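PDB 2G29: nitrate transport protein nrtA from Synechocystis sp., which binds nitrate in the periplasm as the solute-binding protein of the NrtABCD ABC transporter, which takes up nitrate and probably also nitrite. Local coordinates for residues A[329-334]-A[382-388]; A[99-103]-A[114-118]; A[46-51]-A[266-270]; A[141-147]-A[174-180]; A[225-229]-A[304-308]. The contacts are given in a common frame with arbitrary orientation. Residue numbers count along the deposited sequence, not the author numbering.

Interaction 1 of 5, residues A[329-334]-A[382-388]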
# COMPACT_ATOMS: atom_id res chain seq x y z
N TYR A 329 6.86 -5.37 10.38
CA TYR A 329 6.13 -5.23 11.65
C TYR A 329 5.00 -4.22 11.49
O TYR A 329 5.25 -3.07 11.14
CB TYR A 329 7.08 -4.82 12.77
CG TYR A 329 6.37 -4.69 14.09
CD1 TYR A 329 5.97 -5.81 14.81
CD2 TYR A 329 6.06 -3.43 14.62
CE1 TYR A 329 5.27 -5.69 16.01
CE2 TYR A 329 5.38 -3.29 15.81
CZ TYR A 329 4.98 -4.42 16.51
OH TYR A 329 4.32 -4.24 17.70
N PRO A 330 3.75 -4.63 11.73
CA PRO A 330 2.60 -3.72 11.57
C PRO A 330 2.39 -2.81 12.76
O PRO A 330 1.65 -3.11 13.68
CB PRO A 330 1.44 -4.67 11.33
CG PRO A 330 1.78 -5.85 12.24
CD PRO A 330 3.32 -5.98 12.12
N TYR A 331 3.10 -1.69 12.75
CA TYR A 331 2.98 -0.74 13.84
C TYR A 331 1.55 -0.22 13.99
O TYR A 331 0.91 0.25 13.02
CB TYR A 331 3.90 0.47 13.62
CG TYR A 331 5.39 0.20 13.80
CD1 TYR A 331 6.19 -0.04 12.70
CD2 TYR A 331 5.97 0.21 15.08
CE1 TYR A 331 7.56 -0.27 12.85
CE2 TYR A 331 7.33 -0.03 15.22
CZ TYR A 331 8.11 -0.26 14.11
OH TYR A 331 9.49 -0.44 14.24
N LYS A 332 1.04 -0.30 15.21
CA LYS A 332 -0.30 0.24 15.50
C LYS A 332 -0.31 1.77 15.30
O LYS A 332 -1.34 2.32 14.90
CB LYS A 332 -0.71 -0.11 16.93
CG LYS A 332 -1.11 -1.57 17.14
CD LYS A 332 -1.48 -1.84 18.58
CE LYS A 332 -2.11 -3.20 18.71
NZ LYS A 332 -2.55 -3.44 20.13
N SER A 333 0.80 2.46 15.56
CA SER A 333 0.83 3.91 15.39
C SER A 333 0.60 4.27 13.93
O SER A 333 -0.02 5.31 13.62
CB SER A 333 2.16 4.50 15.88
OG SER A 333 3.25 3.93 15.17
N HIS A 334 1.05 3.41 13.01
CA HIS A 334 0.84 3.64 11.58
C HIS A 334 -0.64 3.46 11.23
O HIS A 334 -1.21 4.29 10.53
CB HIS A 334 1.68 2.68 10.76
CG HIS A 334 3.16 2.97 10.77
ND1 HIS A 334 3.72 4.13 11.27
CD2 HIS A 334 4.17 2.23 10.29
CE1 HIS A 334 5.04 4.07 11.09
NE2 HIS A 334 5.33 2.94 10.50
N PRO A 382 10.40 -5.20 17.00
CA PRO A 382 10.13 -3.98 17.77
C PRO A 382 9.60 -4.23 19.18
O PRO A 382 8.76 -5.12 19.38
CB PRO A 382 9.11 -3.23 16.91
CG PRO A 382 9.48 -3.67 15.50
CD PRO A 382 9.71 -5.15 15.69
N SER A 383 10.08 -3.42 20.12
CA SER A 383 9.71 -3.50 21.54
C SER A 383 8.41 -2.77 21.83
O SER A 383 7.85 -2.90 22.92
CB SER A 383 10.81 -2.88 22.41
OG SER A 383 11.92 -3.75 22.49
N SER A 384 7.94 -1.98 20.87
CA SER A 384 6.69 -1.27 21.10
C SER A 384 5.88 -1.18 19.82
O SER A 384 6.42 -1.18 18.73
CB SER A 384 6.95 0.15 21.61
OG SER A 384 7.45 0.99 20.60
N PRO A 385 4.55 -1.09 19.94
CA PRO A 385 3.67 -1.00 18.78
C PRO A 385 3.67 0.37 18.15
O PRO A 385 2.97 0.59 17.17
CB PRO A 385 2.29 -1.37 19.34
CG PRO A 385 2.61 -2.13 20.58
CD PRO A 385 3.76 -1.34 21.16
N SER A 386 4.46 1.30 18.68
CA SER A 386 4.55 2.63 18.07
C SER A 386 5.93 2.84 17.48
O SER A 386 6.94 2.50 18.12
CB SER A 386 4.33 3.74 19.10
OG SER A 386 4.45 5.00 18.49
N ARG A 387 5.97 3.40 16.28
CA ARG A 387 7.26 3.71 15.69
C ARG A 387 7.65 5.12 16.13
O ARG A 387 8.69 5.63 15.71
CB ARG A 387 7.26 3.62 14.16
CG ARG A 387 8.70 3.42 13.64
CD ARG A 387 8.76 3.14 12.15
NE ARG A 387 8.46 4.32 11.37
CZ ARG A 387 8.38 4.34 10.04
NH1 ARG A 387 8.56 3.22 9.32
NH2 ARG A 387 8.10 5.47 9.42
N GLY A 388 6.83 5.73 16.97
CA GLY A 388 7.15 7.06 17.47
C GLY A 388 6.62 8.20 16.60
O GLY A 388 5.73 8.02 15.79
O HOH W 1 6.11 -4.51 20.01
O HOH W 2 4.56 6.03 14.33
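Three hydrogen bonds, one of them weak, tie the loop 382-388 to the first turn of the helix that starts at K332. The carbonyl P385 O receives S333 N at 3.3 Å and, in a weak, bent bond, K332 N at 2.9 Å, so one loop oxygen meets two amides of the first helical turn, just after the N-cap residue Y331. In return R387 N donates to S333 OG at 3.0 Å. S386 OG accepts from G388 N at 2.9 Å, an ST turn that bends the loop as it leaves the contact. Two waters bridge the ends: water 1 donates to Y329 OH (2.9 Å) and P382 O (2.8 Å), and water 2 accepts from S333 OG (2.6 Å) and donates to G388 O (2.7 Å). The apolar part is CH-pi packing on tyrosines. P382 CG lies over the Y329 ring, 3.9 Å from its centroid, and R387 CB sits almost on the normal of the Y331 ring, 3.7 Å from its centroid. H334 presents its ring edge to one face of the R387 guanidinium, which bonds to the backbone carbonyl of D236 and forms a salt bridge with E390. Around the contact, Y329 meets W367 edge-to-face and bonds to E364, both on helix 364-373; K332 forms a salt bridge with D359 of helix 354-361, and P330 packs on I117 and R120 of strand 115-120.

Interaction 2 of 5, residues A[99-103]-A[114-118]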
# COMPACT_ATOMS: atom_id res chain seq x y z
N PRO A 99 -8.70 -2.84 5.66
CA PRO A 99 -9.25 -3.76 6.66
C PRO A 99 -10.08 -3.00 7.69
O PRO A 99 -11.07 -3.53 8.22
CB PRO A 99 -7.99 -4.40 7.26
CG PRO A 99 -7.10 -4.49 6.05
CD PRO A 99 -7.28 -3.15 5.37
N TYR A 100 -9.72 -1.73 7.97
CA TYR A 100 -10.45 -0.91 8.91
C TYR A 100 -11.80 -0.47 8.32
O TYR A 100 -12.83 -0.58 8.97
CB TYR A 100 -9.62 0.33 9.28
CG TYR A 100 -8.50 -0.04 10.21
CD1 TYR A 100 -7.20 -0.28 9.74
CD2 TYR A 100 -8.77 -0.24 11.56
CE1 TYR A 100 -6.21 -0.70 10.60
CE2 TYR A 100 -7.79 -0.68 12.44
CZ TYR A 100 -6.51 -0.91 11.95
OH TYR A 100 -5.57 -1.36 12.82
N LEU A 101 -11.78 0.03 7.09
CA LEU A 101 -13.03 0.50 6.47
C LEU A 101 -14.02 -0.66 6.25
O LEU A 101 -15.23 -0.48 6.30
CB LEU A 101 -12.71 1.20 5.17
CG LEU A 101 -11.77 2.43 5.32
CD1 LEU A 101 -11.25 2.82 3.96
CD2 LEU A 101 -12.50 3.62 5.96
N ILE A 102 -13.50 -1.85 5.99
CA ILE A 102 -14.35 -3.01 5.79
C ILE A 102 -14.89 -3.53 7.15
O ILE A 102 -16.06 -3.91 7.26
CB ILE A 102 -13.58 -4.13 5.04
CG1 ILE A 102 -13.27 -3.65 3.62
CG2 ILE A 102 -14.43 -5.40 5.02
CD1 ILE A 102 -12.28 -4.58 2.86
N THR A 103 -14.04 -3.57 8.17
CA THR A 103 -14.48 -4.02 9.50
C THR A 103 -15.54 -3.05 10.03
O THR A 103 -16.59 -3.46 10.56
CB THR A 103 -13.32 -4.00 10.50
OG1 THR A 103 -12.35 -5.01 10.14
CG2 THR A 103 -13.81 -4.24 11.89
N PRO A 114 -15.55 -8.25 9.75
CA PRO A 114 -14.31 -8.06 10.51
C PRO A 114 -13.06 -8.65 9.92
O PRO A 114 -13.08 -9.75 9.35
CB PRO A 114 -14.66 -8.58 11.91
CG PRO A 114 -15.75 -9.65 11.61
CD PRO A 114 -16.54 -9.10 10.44
N MET A 115 -11.98 -7.87 10.02
CA MET A 115 -10.69 -8.29 9.48
C MET A 115 -9.56 -8.04 10.47
O MET A 115 -9.72 -7.31 11.44
CB MET A 115 -10.39 -7.50 8.18
CG MET A 115 -11.27 -7.86 7.01
SD MET A 115 -10.71 -7.15 5.45
CE MET A 115 -9.15 -8.13 5.21
N TYR A 116 -8.42 -8.67 10.20
CA TYR A 116 -7.21 -8.44 10.99
C TYR A 116 -6.07 -8.08 10.04
O TYR A 116 -6.07 -8.45 8.88
CB TYR A 116 -6.74 -9.72 11.68
CG TYR A 116 -7.59 -10.27 12.75
CD1 TYR A 116 -8.12 -9.46 13.75
CD2 TYR A 116 -7.87 -11.64 12.79
CE1 TYR A 116 -8.92 -10.00 14.77
CE2 TYR A 116 -8.63 -12.18 13.80
CZ TYR A 116 -9.16 -11.35 14.78
OH TYR A 116 -9.97 -11.85 15.79
N ILE A 117 -5.10 -7.33 10.57
CA ILE A 117 -3.87 -7.08 9.82
C ILE A 117 -2.83 -7.93 10.55
O ILE A 117 -2.57 -7.78 11.75
CB ILE A 117 -3.49 -5.60 9.82
CG1 ILE A 117 -4.42 -4.84 8.88
CG2 ILE A 117 -2.00 -5.44 9.42
CD1 ILE A 117 -4.14 -3.31 8.92
N LEU A 118 -2.24 -8.85 9.79
CA LEU A 118 -1.23 -9.79 10.34
C LEU A 118 0.19 -9.30 10.15
O LEU A 118 1.08 -9.67 10.92
CB LEU A 118 -1.36 -11.16 9.68
CG LEU A 118 -2.75 -11.78 9.80
CD1 LEU A 118 -2.72 -13.15 9.10
CD2 LEU A 118 -3.19 -11.90 11.24
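P114, at the start of the segment, lies beside the end of the helical segment: its CA is 3.6 Å from T103 OG1, and the CA atoms of P114 and T103 are 4.2 Å apart. At M115 the strand begins, and its amide M115 N donates to T103 OG1 (2.9 Å) while the same hydroxyl donates to P99 O (2.7 Å), one turn back in the helix. T103 thus relays between strand and helix backbone. The M115 side chain points at the helix, with CB 4.0 Å from P99 CB and SD 4.0 Å from I102 CD1. Y116 turns away, its hydroxyl bonded to D250. I117 faces the helix again, where CG1 touches P99 CG at 3.9 Å and CD1 touches Y100 CE1 at 3.7 Å. The short axes run nearly antiparallel, 164° apart and 8.0 Å at closest approach. Helix 97-104 thus packs on strand 115-120, an outermost strand of a five-stranded mixed sheet, while Y100 reaches on to D335 and L339 of helix 332-344 and to helix 354-361.

Interaction 3 of 5, residues A[46-51]-A[266-270]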
# COMPACT_ATOMS: atom_id res chain seq x y z
N ALA A 46 4.64 -8.76 -4.09
CA ALA A 46 5.69 -9.79 -4.26
C ALA A 46 5.78 -10.84 -3.16
O ALA A 46 5.88 -12.01 -3.45
CB ALA A 46 7.07 -9.16 -4.46
N PRO A 47 5.73 -10.44 -1.89
CA PRO A 47 5.83 -11.46 -0.84
C PRO A 47 4.77 -12.55 -0.95
O PRO A 47 5.06 -13.73 -0.71
CB PRO A 47 5.71 -10.65 0.45
CG PRO A 47 5.10 -9.36 0.05
CD PRO A 47 5.64 -9.08 -1.34
N LEU A 48 3.53 -12.20 -1.31
CA LEU A 48 2.49 -13.21 -1.41
C LEU A 48 2.71 -14.15 -2.61
O LEU A 48 2.42 -15.36 -2.53
CB LEU A 48 1.10 -12.59 -1.52
CG LEU A 48 0.61 -11.79 -0.31
CD1 LEU A 48 -0.89 -11.65 -0.43
CD2 LEU A 48 0.97 -12.48 1.00
N ILE A 49 3.23 -13.60 -3.71
CA ILE A 49 3.48 -14.36 -4.94
C ILE A 49 4.71 -15.24 -4.76
O ILE A 49 4.65 -16.44 -5.08
CB ILE A 49 3.65 -13.37 -6.11
CG1 ILE A 49 2.27 -12.78 -6.48
CG2 ILE A 49 4.23 -14.09 -7.33
CD1 ILE A 49 1.51 -12.11 -5.39
N ILE A 50 5.78 -14.67 -4.22
CA ILE A 50 7.03 -15.43 -3.97
C ILE A 50 6.75 -16.54 -2.95
O ILE A 50 7.34 -17.64 -3.03
CB ILE A 50 8.15 -14.48 -3.48
CG1 ILE A 50 8.78 -13.76 -4.68
CG2 ILE A 50 9.28 -15.25 -2.77
CD1 ILE A 50 9.29 -14.65 -5.74
N ALA A 51 5.88 -16.31 -1.99
CA ALA A 51 5.59 -17.38 -1.03
C ALA A 51 5.05 -18.61 -1.78
O ALA A 51 5.25 -19.74 -1.33
CB ALA A 51 4.60 -16.92 0.01
N ALA A 266 9.08 -15.10 2.82
CA ALA A 266 9.08 -14.58 1.46
C ALA A 266 9.51 -13.12 1.48
O ALA A 266 10.19 -12.64 0.55
CB ALA A 266 7.70 -14.72 0.83
N GLN A 267 9.11 -12.38 2.52
CA GLN A 267 9.54 -10.98 2.63
C GLN A 267 11.06 -10.86 2.75
O GLN A 267 11.67 -9.99 2.16
CB GLN A 267 8.88 -10.31 3.83
CG GLN A 267 7.42 -9.95 3.61
CD GLN A 267 6.81 -9.33 4.85
OE1 GLN A 267 6.82 -9.93 5.92
NE2 GLN A 267 6.28 -8.10 4.71
N GLN A 268 11.66 -11.73 3.57
CA GLN A 268 13.11 -11.72 3.75
C GLN A 268 13.79 -12.03 2.42
O GLN A 268 14.82 -11.43 2.08
CB GLN A 268 13.47 -12.74 4.81
CG GLN A 268 13.08 -12.27 6.21
CD GLN A 268 13.32 -13.33 7.25
OE1 GLN A 268 12.48 -14.18 7.49
NE2 GLN A 268 14.48 -13.28 7.87
N TRP A 269 13.22 -12.97 1.68
CA TRP A 269 13.77 -13.36 0.38
C TRP A 269 13.69 -12.18 -0.60
O TRP A 269 14.66 -11.83 -1.27
CB TRP A 269 13.00 -14.53 -0.19
CG TRP A 269 13.67 -15.12 -1.42
CD1 TRP A 269 14.65 -16.08 -1.43
CD2 TRP A 269 13.44 -14.77 -2.78
NE1 TRP A 269 15.04 -16.34 -2.72
CE2 TRP A 269 14.31 -15.55 -3.57
CE3 TRP A 269 12.57 -13.85 -3.42
CZ2 TRP A 269 14.34 -15.46 -4.96
CZ3 TRP A 269 12.61 -13.76 -4.80
CH2 TRP A 269 13.49 -14.56 -5.56
N CYS A 270 12.50 -11.59 -0.72
CA CYS A 270 12.31 -10.46 -1.63
C CYS A 270 13.15 -9.24 -1.29
O CYS A 270 13.49 -8.44 -2.16
CB CYS A 270 10.85 -10.02 -1.63
SG CYS A 270 9.69 -11.13 -2.38
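Small residues let these two helices come close: their short axes approach to 8.5 Å and cross steeply at 106°. The main bump is A266, whose CB sits in a shallow hollow of the helical segment 46-51, 3.2 Å from P47 O, 3.7 Å from A51 N, 3.9 Å from A51 CB and 4.0 Å from I50 CG2. The opposing bump is I50, which points at helix 253-271 and fits among A266, W269 and C270; its CD1 reaches W269 CZ3 at 3.6 Å and its CG1 meets C270 SG at 3.6 Å. The sulfur also fills the space next to A46, with C270 SG 3.9 Å from A46 CB. On the flank, the P47 ring lies along the aliphatic stem of Q267, P47 CB to Q267 CG being 3.7 Å, while the amide of Q267 turns to S328 and to the carbonyls of R120 and L121. No hydrogen bond joins the two segments, so this is apolar helix-helix packing. It belongs to the alpha/beta architecture of a periplasmic binding protein, and the P47 side chain lies about 7 Å from that of the nitrate-binding residue K240.

Interaction 4 of 5, residues A[141-147]-A[174-180]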
# COMPACT_ATOMS: atom_id res chain seq x y z
N THR A 141 8.17 17.61 -5.14
CA THR A 141 7.41 17.48 -3.91
C THR A 141 6.58 18.73 -3.61
O THR A 141 5.62 18.65 -2.86
CB THR A 141 8.31 17.18 -2.69
OG1 THR A 141 9.25 18.25 -2.53
CG2 THR A 141 9.08 15.85 -2.90
N ASP A 142 6.94 19.88 -4.20
CA ASP A 142 6.14 21.10 -3.98
C ASP A 142 5.07 21.19 -5.08
O ASP A 142 5.34 21.55 -6.22
CB ASP A 142 7.05 22.33 -3.97
CG ASP A 142 6.28 23.63 -3.82
OD1 ASP A 142 5.06 23.60 -3.55
OD2 ASP A 142 6.90 24.71 -3.98
N ALA A 143 3.84 20.87 -4.71
CA ALA A 143 2.73 20.87 -5.64
C ALA A 143 2.14 22.26 -5.95
O ALA A 143 1.31 22.38 -6.84
CB ALA A 143 1.61 19.96 -5.08
N ALA A 144 2.57 23.30 -5.23
CA ALA A 144 1.98 24.63 -5.43
C ALA A 144 1.83 25.15 -6.87
O ALA A 144 0.82 25.78 -7.19
CB ALA A 144 2.72 25.67 -4.57
N PRO A 145 2.82 24.91 -7.74
CA PRO A 145 2.70 25.39 -9.14
C PRO A 145 1.48 24.83 -9.87
O PRO A 145 1.00 25.39 -10.87
CB PRO A 145 4.01 24.93 -9.79
CG PRO A 145 4.49 23.81 -8.90
CD PRO A 145 4.14 24.31 -7.52
N LEU A 146 0.95 23.71 -9.38
CA LEU A 146 -0.23 23.13 -10.02
C LEU A 146 -1.50 23.93 -9.79
O LEU A 146 -2.47 23.76 -10.51
CB LEU A 146 -0.45 21.70 -9.51
CG LEU A 146 0.66 20.72 -9.89
CD1 LEU A 146 0.31 19.37 -9.21
CD2 LEU A 146 0.77 20.52 -11.40
N LYS A 147 -1.50 24.79 -8.79
CA LYS A 147 -2.71 25.56 -8.49
C LYS A 147 -3.20 26.39 -9.69
O LYS A 147 -4.36 26.26 -10.13
CB LYS A 147 -2.43 26.46 -7.28
CG LYS A 147 -3.60 27.31 -6.86
CD LYS A 147 -3.80 27.22 -5.35
CE LYS A 147 -5.02 27.99 -4.91
NZ LYS A 147 -6.04 27.09 -4.34
N TRP A 174 -0.12 15.62 -0.57
CA TRP A 174 0.79 16.37 -1.43
C TRP A 174 0.10 17.61 -1.99
O TRP A 174 0.67 18.72 -1.96
CB TRP A 174 1.27 15.42 -2.54
CG TRP A 174 2.04 16.02 -3.72
CD1 TRP A 174 3.30 16.54 -3.73
CD2 TRP A 174 1.59 16.03 -5.06
NE1 TRP A 174 3.67 16.86 -5.00
CE2 TRP A 174 2.64 16.57 -5.85
CE3 TRP A 174 0.41 15.65 -5.70
CZ2 TRP A 174 2.53 16.72 -7.24
CZ3 TRP A 174 0.30 15.79 -7.06
CH2 TRP A 174 1.35 16.33 -7.83
N LEU A 175 -1.13 17.45 -2.47
CA LEU A 175 -1.85 18.59 -3.06
C LEU A 175 -2.21 19.59 -1.99
O LEU A 175 -2.09 20.80 -2.20
CB LEU A 175 -3.10 18.13 -3.84
CG LEU A 175 -2.74 17.42 -5.16
CD1 LEU A 175 -3.93 16.65 -5.72
CD2 LEU A 175 -2.27 18.46 -6.19
N ALA A 176 -2.60 19.11 -0.82
CA ALA A 176 -2.95 20.02 0.26
C ALA A 176 -1.73 20.79 0.76
O ALA A 176 -1.86 21.97 1.08
CB ALA A 176 -3.60 19.24 1.42
N ALA A 177 -0.56 20.15 0.84
CA ALA A 177 0.65 20.87 1.29
C ALA A 177 0.92 21.98 0.28
O ALA A 177 1.48 23.03 0.64
CB ALA A 177 1.84 19.91 1.35
N GLY A 178 0.53 21.75 -0.97
CA GLY A 178 0.69 22.75 -2.02
C GLY A 178 -0.44 23.79 -2.11
O GLY A 178 -0.53 24.55 -3.09
N GLY A 179 -1.32 23.80 -1.10
CA GLY A 179 -2.43 24.75 -1.08
C GLY A 179 -3.67 24.43 -1.88
O GLY A 179 -4.49 25.32 -2.10
N MET A 180 -3.84 23.19 -2.33
CA MET A 180 -5.02 22.83 -3.13
C MET A 180 -5.97 21.97 -2.33
O MET A 180 -5.56 21.05 -1.62
CB MET A 180 -4.59 22.14 -4.42
CG MET A 180 -3.96 23.12 -5.40
SD MET A 180 -2.99 22.26 -6.64
CE MET A 180 -1.52 22.10 -5.74
O HOH W 3 3.26 19.77 -1.99
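Glycine sits where the two segments come closest: the CA atoms of A144 and G178 are only 4.1 Å apart, and a beta carbon on G178 would collide with A143 CB and A144 N. Across this gap A144 CA makes a CA-H...O contact of 3.4 Å with G178 O. The helix 166-177 ends here in a Schellman motif, with M180 N bonded to L175 O (3.0 Å), G179 N to A176 O (2.9 Å), and G179 at positive phi as the C-prime residue. The partner segment bends in an Asx turn, D142 OD1 accepting from A144 N at 3.0 Å, and then a type I turn from A143 to L146 leads toward helix 146-151. A143 is the apolar pivot: its CB lies over the five-membered ring of W174, 3.7 Å from the centroid, and 3.8 Å from M180 CE. L146 CD1 adds W174 CH2 (3.5 Å), and L146 CB adds M180 SD (3.9 Å). Water 3 donates to T141 O (2.8 Å) and W174 O (2.8 Å) and accepts from A143 N (3.0 Å), tying loop to helix. At the far end K147 NZ donates to G179 O at 3.2 Å and also forms a salt bridge with D185.

Interaction 5 of 5, residues A[225-229]-A[304-308]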
# COMPACT_ATOMS: atom_id res chain seq x y z
N TYR A 225 5.05 12.03 -16.48
CA TYR A 225 6.31 12.05 -15.74
C TYR A 225 6.02 11.93 -14.25
O TYR A 225 4.88 12.06 -13.82
CB TYR A 225 7.15 13.30 -16.05
CG TYR A 225 6.67 14.61 -15.45
CD1 TYR A 225 7.25 15.11 -14.28
CD2 TYR A 225 5.70 15.38 -16.10
CE1 TYR A 225 6.89 16.35 -13.78
CE2 TYR A 225 5.32 16.62 -15.61
CZ TYR A 225 5.92 17.11 -14.46
OH TYR A 225 5.60 18.36 -13.97
N GLN A 226 7.04 11.63 -13.47
CA GLN A 226 6.87 11.43 -12.04
C GLN A 226 7.31 12.61 -11.23
O GLN A 226 8.41 13.11 -11.41
CB GLN A 226 7.63 10.16 -11.60
CG GLN A 226 7.44 9.82 -10.11
CD GLN A 226 7.65 8.34 -9.78
OE1 GLN A 226 7.52 7.92 -8.62
NE2 GLN A 226 7.96 7.56 -10.78
N ALA A 227 6.43 13.06 -10.34
CA ALA A 227 6.70 14.19 -9.45
C ALA A 227 7.54 13.73 -8.26
O ALA A 227 8.48 14.41 -7.85
CB ALA A 227 5.37 14.80 -8.98
N LEU A 228 7.22 12.55 -7.72
CA LEU A 228 7.94 12.02 -6.57
C LEU A 228 7.58 10.56 -6.37
O LEU A 228 6.58 10.08 -6.93
CB LEU A 228 7.54 12.79 -5.29
CG LEU A 228 6.03 12.69 -4.97
CD1 LEU A 228 5.78 11.55 -3.99
CD2 LEU A 228 5.56 14.02 -4.36
N THR A 229 8.44 9.88 -5.61
CA THR A 229 8.20 8.52 -5.15
C THR A 229 7.82 8.75 -3.68
O THR A 229 8.36 9.63 -2.99
CB THR A 229 9.42 7.61 -5.38
OG1 THR A 229 9.07 6.27 -5.00
CG2 THR A 229 10.64 8.09 -4.58
N TYR A 304 15.98 5.46 -9.90
CA TYR A 304 14.85 6.29 -10.28
C TYR A 304 14.96 7.22 -11.47
O TYR A 304 15.72 8.20 -11.42
CB TYR A 304 14.43 7.16 -9.08
CG TYR A 304 13.79 6.38 -7.96
CD1 TYR A 304 14.53 5.91 -6.86
CD2 TYR A 304 12.44 6.07 -8.01
CE1 TYR A 304 13.93 5.15 -5.85
CE2 TYR A 304 11.82 5.32 -7.00
CZ TYR A 304 12.57 4.86 -5.94
OH TYR A 304 11.99 4.11 -4.94
N ASN A 305 14.21 6.93 -12.52
CA ASN A 305 14.11 7.83 -13.67
C ASN A 305 12.67 8.36 -13.61
O ASN A 305 11.71 7.60 -13.85
CB ASN A 305 14.36 7.09 -15.01
CG ASN A 305 14.09 7.98 -16.21
OD1 ASN A 305 14.09 9.21 -16.10
ND2 ASN A 305 13.88 7.38 -17.36
N PHE A 306 12.53 9.64 -13.29
CA PHE A 306 11.23 10.30 -13.21
C PHE A 306 10.76 10.87 -14.56
O PHE A 306 9.66 11.38 -14.65
CB PHE A 306 11.23 11.44 -12.18
CG PHE A 306 11.25 11.00 -10.73
CD1 PHE A 306 11.10 9.67 -10.35
CD2 PHE A 306 11.36 11.96 -9.73
CE1 PHE A 306 11.05 9.32 -8.97
CE2 PHE A 306 11.32 11.61 -8.39
CZ PHE A 306 11.16 10.28 -8.00
N GLY A 307 11.58 10.78 -15.60
CA GLY A 307 11.17 11.31 -16.89
C GLY A 307 11.32 12.82 -16.99
O GLY A 307 11.93 13.45 -16.13
N ASN A 308 10.75 13.38 -18.05
CA ASN A 308 10.78 14.82 -18.25
C ASN A 308 12.18 15.41 -18.23
O ASN A 308 12.38 16.52 -17.74
CB ASN A 308 9.93 15.50 -17.19
CG ASN A 308 9.54 16.89 -17.59
OD1 ASN A 308 9.48 17.19 -18.78
ND2 ASN A 308 9.26 17.73 -16.60
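Strand 225-229 and the irregular segment 304-308 run in roughly opposing directions, 151° apart end to end, and come nearest at Q226 and F306, whose CA atoms are 4.7 Å apart. A single, almost straight hydrogen bond joins the backbones, Q226 N to F306 O at 2.9 Å. The strand turns a corner at A227, where A227 and L228 form a classic beta bulge opposite I128 of strand 126-130. In the other segment N305 OD1 accepts from G307 N at 3.0 Å, an Asx turn that carries the chain past F306. F306 is the centrepiece: Q226 CG lies over its ring, 3.9 Å from the centroid, while its CE2 is 3.9 Å from L228 CA and its CZ 3.6 Å from T229 N. T229 CG2 sits over the Y304 ring, 4.3 Å from that centroid, and the T229 hydroxyl is bonded to the backbone carbonyl of the nitrate-binding residue Q126. At the other end Y225 CB meets N308 CB at 3.7 Å, and N308 ND2 lies over the tyrosine face while bonding to K135 O. One directional bond thus sets the alignment of the backbones, and CH-pi and van der Waals packing on aromatic rings supplies most of the rest.

NrtA has two alpha/beta domains, each with a five-stranded mixed sheet. Interaction 2 involves strand 115-120 of one sheet, and interaction 1 touches it where P330 packs on I117 (centres about 17 Å apart). Interaction 3 lies about 22 Å from both, centre to centre. Interactions 4 and 5, with centres about 16 Å apart, accompany the other sheet and meet where W174 packs on A227 and L228. Along the chain, interactions 2 and 4 fall between the segments of interaction 3, which alternate with those of interaction 5; interaction 1 comes last. The chain leaves the first sheet after strand 115-120, builds the second and returns with strand 240-245, placing nitrate-binding residues on strands of both (K240; Q126 and G211).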